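Local coordinates for putative cell adhesion protein (PDB 4H40) that is probably a fimbrial subunit that contributes to the adhesive pili of the gut bacterium Bacteroides fragilis, at residues B[92-95]-B[99-102]; B[271-276]-B[301-306]. All coordinates share one frame; numbering follows the deposited sequence.

Contact 1. Residues B[92-95]-B[99-102]; sequences CEVD and AVIS
Asp95 meets Ala99 through two hydrogen bonds that close the turn of a beta hairpin. Asp95 N donates to Ala99 O at 3.0 Å, fairly straight at 158°. In return, Ala99 N reaches Asp95 OD1 at 2.8 Å, coming from above the carboxylate plane. The Asp95 side chain is folded in for this by a chi1 of 66°, which sets CG between the backbone N and the carbonyl carbon. OD1 also takes a weak hydrogen bond from Asn97 N inside the turn, so one carboxylate oxygen gathers two backbone N-H groups.

Further along, Ile101 N points almost straight at Glu93 O, 2.9 Å away, and the same oxygen receives a CA-H...O contact from Val100. The Ser102 hydroxyl lies against Glu93 CB, with Ser104 OG as its hydrogen-bond partner. Ile101 lays CD1 against Val94 O, at 3.4 Å.

Val100 CG1 touches both Cys92 SG, at 3.8 Å, and Val94 CG1. The group lies against two neighbouring strands, Val100 and Cys92 resting on Leu77 of strand 74-79 and Val94 on Thr56 and Arg58 of strand 56-62, while the short strand 100-102 pairs with the edge of strand 88-94 not taken by strand 74-79.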
ATOM      1  N   CYS B  92      31.022 -32.477  -6.487  1.00 87.53           N
ATOM      2  CA  CYS B  92      30.071 -33.287  -5.738  1.00 88.35           C
ATOM      3  C   CYS B  92      29.062 -33.943  -6.684  1.00 93.15           C
ATOM      4  O   CYS B  92      29.093 -33.711  -7.898  1.00 92.02           O
ATOM      5  CB  CYS B  92      29.377 -32.451  -4.658  1.00 86.07           C
ATOM      6  SG  CYS B  92      28.258 -31.170  -5.292  1.00 86.18           S
ATOM      7  N   GLU B  93      28.209 -34.807  -6.122  1.00 91.37           N
ATOM      8  CA  GLU B  93      27.135 -35.489  -6.838  1.00 91.88           C
ATOM      9  C   GLU B  93      25.830 -35.031  -6.225  1.00 93.14           C
ATOM     10  O   GLU B  93      25.717 -34.976  -4.994  1.00 92.18           O
ATOM     11  CB  GLU B  93      27.301 -37.012  -6.789  1.00 97.22           C
ATOM     12  CG  GLU B  93      28.464 -37.530  -7.626  1.00110.99           C
ATOM     13  CD  GLU B  93      28.409 -37.270  -9.122  1.00128.37           C
ATOM     14  OE1 GLU B  93      27.306 -37.316  -9.712  1.00117.79           O
ATOM     15  OE2 GLU B  93      29.490 -37.043  -9.711  1.00123.18           O
ATOM     16  N   VAL B  94      24.877 -34.613  -7.070  1.00 87.58           N
ATOM     17  CA  VAL B  94      23.610 -34.080  -6.569  1.00 84.25           C
ATOM     18  C   VAL B  94      22.403 -34.805  -7.161  1.00 89.14           C
ATOM     19  O   VAL B  94      22.522 -35.521  -8.168  1.00 89.97           O
ATOM     20  CB  VAL B  94      23.482 -32.545  -6.795  1.00 83.37           C
ATOM     21  CG1 VAL B  94      24.465 -31.764  -5.924  1.00 81.62           C
ATOM     22  CG2 VAL B  94      23.615 -32.169  -8.271  1.00 82.93           C
ATOM     23  N   ASP B  95      21.234 -34.589  -6.521  1.00 84.80           N
ATOM     24  CA  ASP B  95      19.944 -35.070  -6.995  1.00 86.42           C
ATOM     25  C   ASP B  95      19.421 -34.041  -8.028  1.00 90.03           C
ATOM     26  O   ASP B  95      20.076 -33.014  -8.254  1.00 87.93           O
ATOM     27  CB  ASP B  95      18.960 -35.300  -5.813  1.00 88.39           C
ATOM     28  CG  ASP B  95      18.484 -34.082  -5.012  1.00 98.88           C
ATOM     29  OD1 ASP B  95      18.831 -32.940  -5.389  1.00 95.68           O
ATOM     30  OD2 ASP B  95      17.748 -34.274  -4.014  1.00107.85           O
ATOM     31  N   ALA B  99      20.553 -31.016  -4.345  1.00 75.09           N
ATOM     32  CA  ALA B  99      21.013 -31.376  -2.997  1.00 76.14           C
ATOM     33  C   ALA B  99      22.111 -32.441  -3.097  1.00 84.43           C
ATOM     34  O   ALA B  99      21.966 -33.355  -3.924  1.00 86.73           O
ATOM     35  CB  ALA B  99      19.849 -31.895  -2.174  1.00 77.17           C
ATOM     36  N   VAL B 100      23.198 -32.352  -2.277  1.00 80.93           N
ATOM     37  CA  VAL B 100      24.271 -33.365  -2.365  1.00 84.00           C
ATOM     38  C   VAL B 100      23.742 -34.738  -1.906  1.00 90.13           C
ATOM     39  O   VAL B 100      23.019 -34.835  -0.906  1.00 87.84           O
ATOM     40  CB  VAL B 100      25.630 -33.009  -1.686  1.00 88.57           C
ATOM     41  CG1 VAL B 100      26.168 -31.664  -2.185  1.00 86.52           C
ATOM     42  CG2 VAL B 100      25.549 -33.022  -0.162  1.00 88.33           C
ATOM     43  N   ILE B 101      24.060 -35.778  -2.701  1.00 90.42           N
ATOM     44  CA  ILE B 101      23.646 -37.164  -2.448  1.00 93.15           C
ATOM     45  C   ILE B 101      24.853 -38.044  -2.087  1.00101.59           C
ATOM     46  O   ILE B 101      24.662 -39.050  -1.397  1.00103.67           O
ATOM     47  CB  ILE B 101      22.797 -37.789  -3.597  1.00 96.86           C
ATOM     48  CG1 ILE B 101      23.442 -37.562  -4.992  1.00 97.21           C
ATOM     49  CG2 ILE B 101      21.345 -37.277  -3.526  1.00 95.42           C
ATOM     50  CD1 ILE B 101      22.814 -38.321  -6.176  1.00107.16           C
ATOM     51  N   SER B 102      26.076 -37.724  -2.539  1.00 99.87           N
ATOM     52  CA  SER B 102      27.199 -38.580  -2.147  1.00104.33           C
ATOM     53  C   SER B 102      28.499 -37.790  -1.913  1.00110.26           C
ATOM     54  O   SER B 102      28.592 -36.581  -2.209  1.00105.94           O
ATOM     55  CB  SER B 102      27.423 -39.729  -3.139  1.00110.82           C
ATOM     56  OG  SER B 102      27.927 -39.325  -4.401  1.00118.69           O
TER

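Contact 2. Residues B[271-276]-B[301-306]; sequences LNLKVN and ATVKIS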
ATOM      1  N   LEU B 271      -2.039 -14.973   6.697  1.00 42.63           N
ATOM      2  CA  LEU B 271      -1.124 -15.249   7.786  1.00 41.83           C
ATOM      3  C   LEU B 271      -1.863 -16.012   8.852  1.00 48.56           C
ATOM      4  O   LEU B 271      -2.843 -15.512   9.382  1.00 48.41           O
ATOM      5  CB  LEU B 271      -0.539 -13.940   8.344  1.00 41.14           C
ATOM      6  CG  LEU B 271       0.229 -13.069   7.345  1.00 45.61           C
ATOM      7  CD1 LEU B 271      -0.694 -12.061   6.670  1.00 47.07           C
ATOM      8  CD2 LEU B 271       1.344 -12.353   8.003  1.00 46.50           C
ATOM      9  N   ASN B 272      -1.440 -17.257   9.113  1.00 47.57           N
ATOM     10  CA  ASN B 272      -2.000 -18.137  10.135  1.00 48.19           C
ATOM     11  C   ASN B 272      -1.041 -18.128  11.292  1.00 53.08           C
ATOM     12  O   ASN B 272       0.059 -18.693  11.198  1.00 53.25           O
ATOM     13  CB  ASN B 272      -2.217 -19.530   9.579  1.00 48.79           C
ATOM     14  CG  ASN B 272      -3.094 -19.541   8.361  1.00 54.54           C
ATOM     15  OD1 ASN B 272      -4.305 -19.515   8.462  1.00 51.25           O
ATOM     16  ND2 ASN B 272      -2.494 -19.557   7.190  1.00 44.24           N
ATOM     17  N   LEU B 273      -1.396 -17.375  12.348  1.00 48.15           N
ATOM     18  CA  LEU B 273      -0.511 -17.186  13.493  1.00 46.14           C
ATOM     19  C   LEU B 273      -1.181 -17.574  14.788  1.00 51.05           C
ATOM     20  O   LEU B 273      -2.411 -17.527  14.906  1.00 51.65           O
ATOM     21  CB  LEU B 273      -0.056 -15.704  13.579  1.00 44.99           C
ATOM     22  CG  LEU B 273       0.491 -15.036  12.304  1.00 48.06           C
ATOM     23  CD1 LEU B 273       0.576 -13.529  12.451  1.00 46.06           C
ATOM     24  CD2 LEU B 273       1.839 -15.603  11.906  1.00 50.65           C
ATOM     25  N   LYS B 274      -0.360 -17.939  15.774  1.00 47.33           N
ATOM     26  CA  LYS B 274      -0.796 -18.271  17.119  1.00 47.64           C
ATOM     27  C   LYS B 274      -0.445 -17.084  17.996  1.00 49.55           C
ATOM     28  O   LYS B 274       0.702 -16.937  18.392  1.00 49.00           O
ATOM     29  CB  LYS B 274      -0.141 -19.577  17.599  1.00 49.21           C
ATOM     30  CG  LYS B 274      -0.835 -20.229  18.777  1.00 61.03           C
ATOM     31  CD  LYS B 274      -0.141 -21.529  19.097  1.00 67.14           C
ATOM     32  CE  LYS B 274      -0.978 -22.408  19.987  1.00 87.84           C
ATOM     33  NZ  LYS B 274      -0.208 -23.601  20.426  1.00104.39           N
ATOM     34  N   VAL B 275      -1.409 -16.206  18.231  1.00 45.83           N
ATOM     35  CA  VAL B 275      -1.244 -14.996  19.043  1.00 45.97           C
ATOM     36  C   VAL B 275      -1.734 -15.292  20.464  1.00 53.54           C
ATOM     37  O   VAL B 275      -2.871 -15.703  20.649  1.00 54.46           O
ATOM     38  CB  VAL B 275      -1.963 -13.766  18.422  1.00 48.23           C
ATOM     39  CG1 VAL B 275      -1.674 -12.502  19.217  1.00 48.30           C
ATOM     40  CG2 VAL B 275      -1.555 -13.581  16.964  1.00 46.31           C
ATOM     41  N   ASN B 276      -0.849 -15.117  21.454  1.00 52.02           N
ATOM     42  CA  ASN B 276      -1.108 -15.370  22.871  1.00 54.61           C
ATOM     43  C   ASN B 276      -1.809 -16.723  23.103  1.00 61.51           C
ATOM     44  O   ASN B 276      -2.720 -16.820  23.930  1.00 63.11           O
ATOM     45  CB  ASN B 276      -1.903 -14.221  23.489  1.00 57.53           C
ATOM     46  CG  ASN B 276      -1.162 -12.912  23.529  1.00 72.11           C
ATOM     47  OD1 ASN B 276       0.072 -12.860  23.493  1.00 65.02           O
ATOM     48  ND2 ASN B 276      -1.905 -11.823  23.635  1.00 60.72           N
ATOM     49  N   ALA B 301       4.505  -6.162   9.190  1.00 41.64           N
ATOM     50  CA  ALA B 301       3.182  -6.221   9.772  1.00 40.52           C
ATOM     51  C   ALA B 301       3.283  -6.228  11.323  1.00 44.83           C
ATOM     52  O   ALA B 301       4.265  -6.733  11.858  1.00 43.71           O
ATOM     53  CB  ALA B 301       2.447  -7.451   9.248  1.00 39.87           C
ATOM     54  N   THR B 302       2.300  -5.639  12.035  1.00 41.19           N
ATOM     55  CA  THR B 302       2.291  -5.643  13.492  1.00 41.50           C
ATOM     56  C   THR B 302       0.985  -6.214  13.981  1.00 47.96           C
ATOM     57  O   THR B 302      -0.062  -5.757  13.555  1.00 49.73           O
ATOM     58  CB  THR B 302       2.520  -4.230  14.041  1.00 46.79           C
ATOM     59  OG1 THR B 302       3.744  -3.724  13.528  1.00 48.69           O
ATOM     60  CG2 THR B 302       2.539  -4.184  15.548  1.00 38.64           C
ATOM     61  N   VAL B 303       1.043  -7.188  14.888  1.00 46.18           N
ATOM     62  CA  VAL B 303      -0.147  -7.766  15.520  1.00 46.82           C
ATOM     63  C   VAL B 303      -0.412  -6.974  16.809  1.00 55.99           C
ATOM     64  O   VAL B 303       0.460  -6.899  17.670  1.00 56.19           O
ATOM     65  CB  VAL B 303      -0.019  -9.289  15.771  1.00 48.15           C
ATOM     66  CG1 VAL B 303      -1.317  -9.860  16.329  1.00 48.12           C
ATOM     67  CG2 VAL B 303       0.342 -10.010  14.493  1.00 46.47           C
ATOM     68  N   LYS B 304      -1.586  -6.341  16.906  1.00 57.13           N
ATOM     69  CA  LYS B 304      -1.993  -5.506  18.044  1.00 60.24           C
ATOM     70  C   LYS B 304      -3.265  -6.009  18.683  1.00 70.89           C
ATOM     71  O   LYS B 304      -4.074  -6.619  17.994  1.00 71.52           O
ATOM     72  CB  LYS B 304      -2.266  -4.064  17.551  1.00 62.92           C
ATOM     73  CG  LYS B 304      -1.039  -3.180  17.415  1.00 80.58           C
ATOM     74  CD  LYS B 304      -1.365  -1.853  16.747  1.00 90.31           C
ATOM     75  CE  LYS B 304      -0.107  -1.124  16.331  1.00100.03           C
ATOM     76  NZ  LYS B 304      -0.377   0.016  15.412  1.00109.03           N
ATOM     77  N   ILE B 305      -3.481  -5.691  19.973  1.00 71.64           N
ATOM     78  CA  ILE B 305      -4.745  -5.907  20.694  1.00 74.00           C
ATOM     79  C   ILE B 305      -5.351  -4.510  20.914  1.00 83.42           C
ATOM     80  O   ILE B 305      -4.746  -3.704  21.635  1.00 83.15           O
ATOM     81  CB  ILE B 305      -4.636  -6.706  22.027  1.00 77.51           C
ATOM     82  CG1 ILE B 305      -3.715  -7.957  21.946  1.00 76.65           C
ATOM     83  CG2 ILE B 305      -6.023  -7.008  22.615  1.00 79.13           C
ATOM     84  CD1 ILE B 305      -4.159  -9.131  21.110  1.00 77.67           C
ATOM     85  N   SER B 306      -6.500  -4.203  20.260  1.00 83.94           N
ATOM     86  CA  SER B 306      -7.172  -2.901  20.385  1.00 87.33           C
ATOM     87  C   SER B 306      -8.005  -2.809  21.669  1.00 98.65           C
ATOM     88  O   SER B 306      -7.902  -1.819  22.413  1.00100.18           O
ATOM     89  CB  SER B 306      -8.028  -2.604  19.166  1.00 90.69           C
ATOM     90  OG  SER B 306      -7.209  -2.058  18.146  1.00100.06           O
TER
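Leu273 and Val275 of one strand meet Val303 of another between two beta sheets, a sandwich-like arrangement in keeping with the transthyretin clan, to which fimbrillin-like proteins belong. No hydrogen bond joins the segments; side chains alone bridge them, and even the nearest CA atoms, those of Val275 and Val303, lie 8.1 Å apart. The touching parts, 273-276 and 303-305, run 37° apart.

Along 271-276 the residues alternate, Leu271, Leu273 and Val275 turning toward the opposing strand while Asn272 and Lys274 turn to the other face of their sheet. Leu273 is the first to touch: its CD1 lies 4.1 Å from Val303 CG2 as the two side chains slide past each other in opposite directions. Two residues on, Val275 meets Val303 tip to tip, and both of its methyls bear on one methyl of Val303, the nearer approach being 3.8 Å from Val275 CG2 to Val303 CG1. That methyl, CG1, stands anti to the Val303 backbone N (chi1 -176°), which carries it across the interface; Tyr282 and Leu312 also pack on Val303.

Asn276 follows the end of the strand, its amide held by the loop before strand 197-207: OD1 accepts from His195 N and Thr196 N, and ND2 donates to Gly193 O. Against this anchored amide, Ile305 brings its CD1 to 4.3 Å from Asn276 ND2.

Overall arrangement
Contacts 1 and 2 lie far apart in the chain's elongated fold, with centres about 41 Å apart and nearest atoms about 27 Å apart, so neither touches the other. They also follow one another in sequence, the hairpin 92-95/99-102 being complete long before 271-276 begins. Their characters differ: contact 1 is a local turn at the surface between strands that are neighbours in sequence, whereas contact 2 is a buried junction of two sheets, with strand 266-275 in one and strand 296-305 in the other. Both belong to the fimbrillin-like part of the chain, and no residue of the second chain in the assembly touches either one.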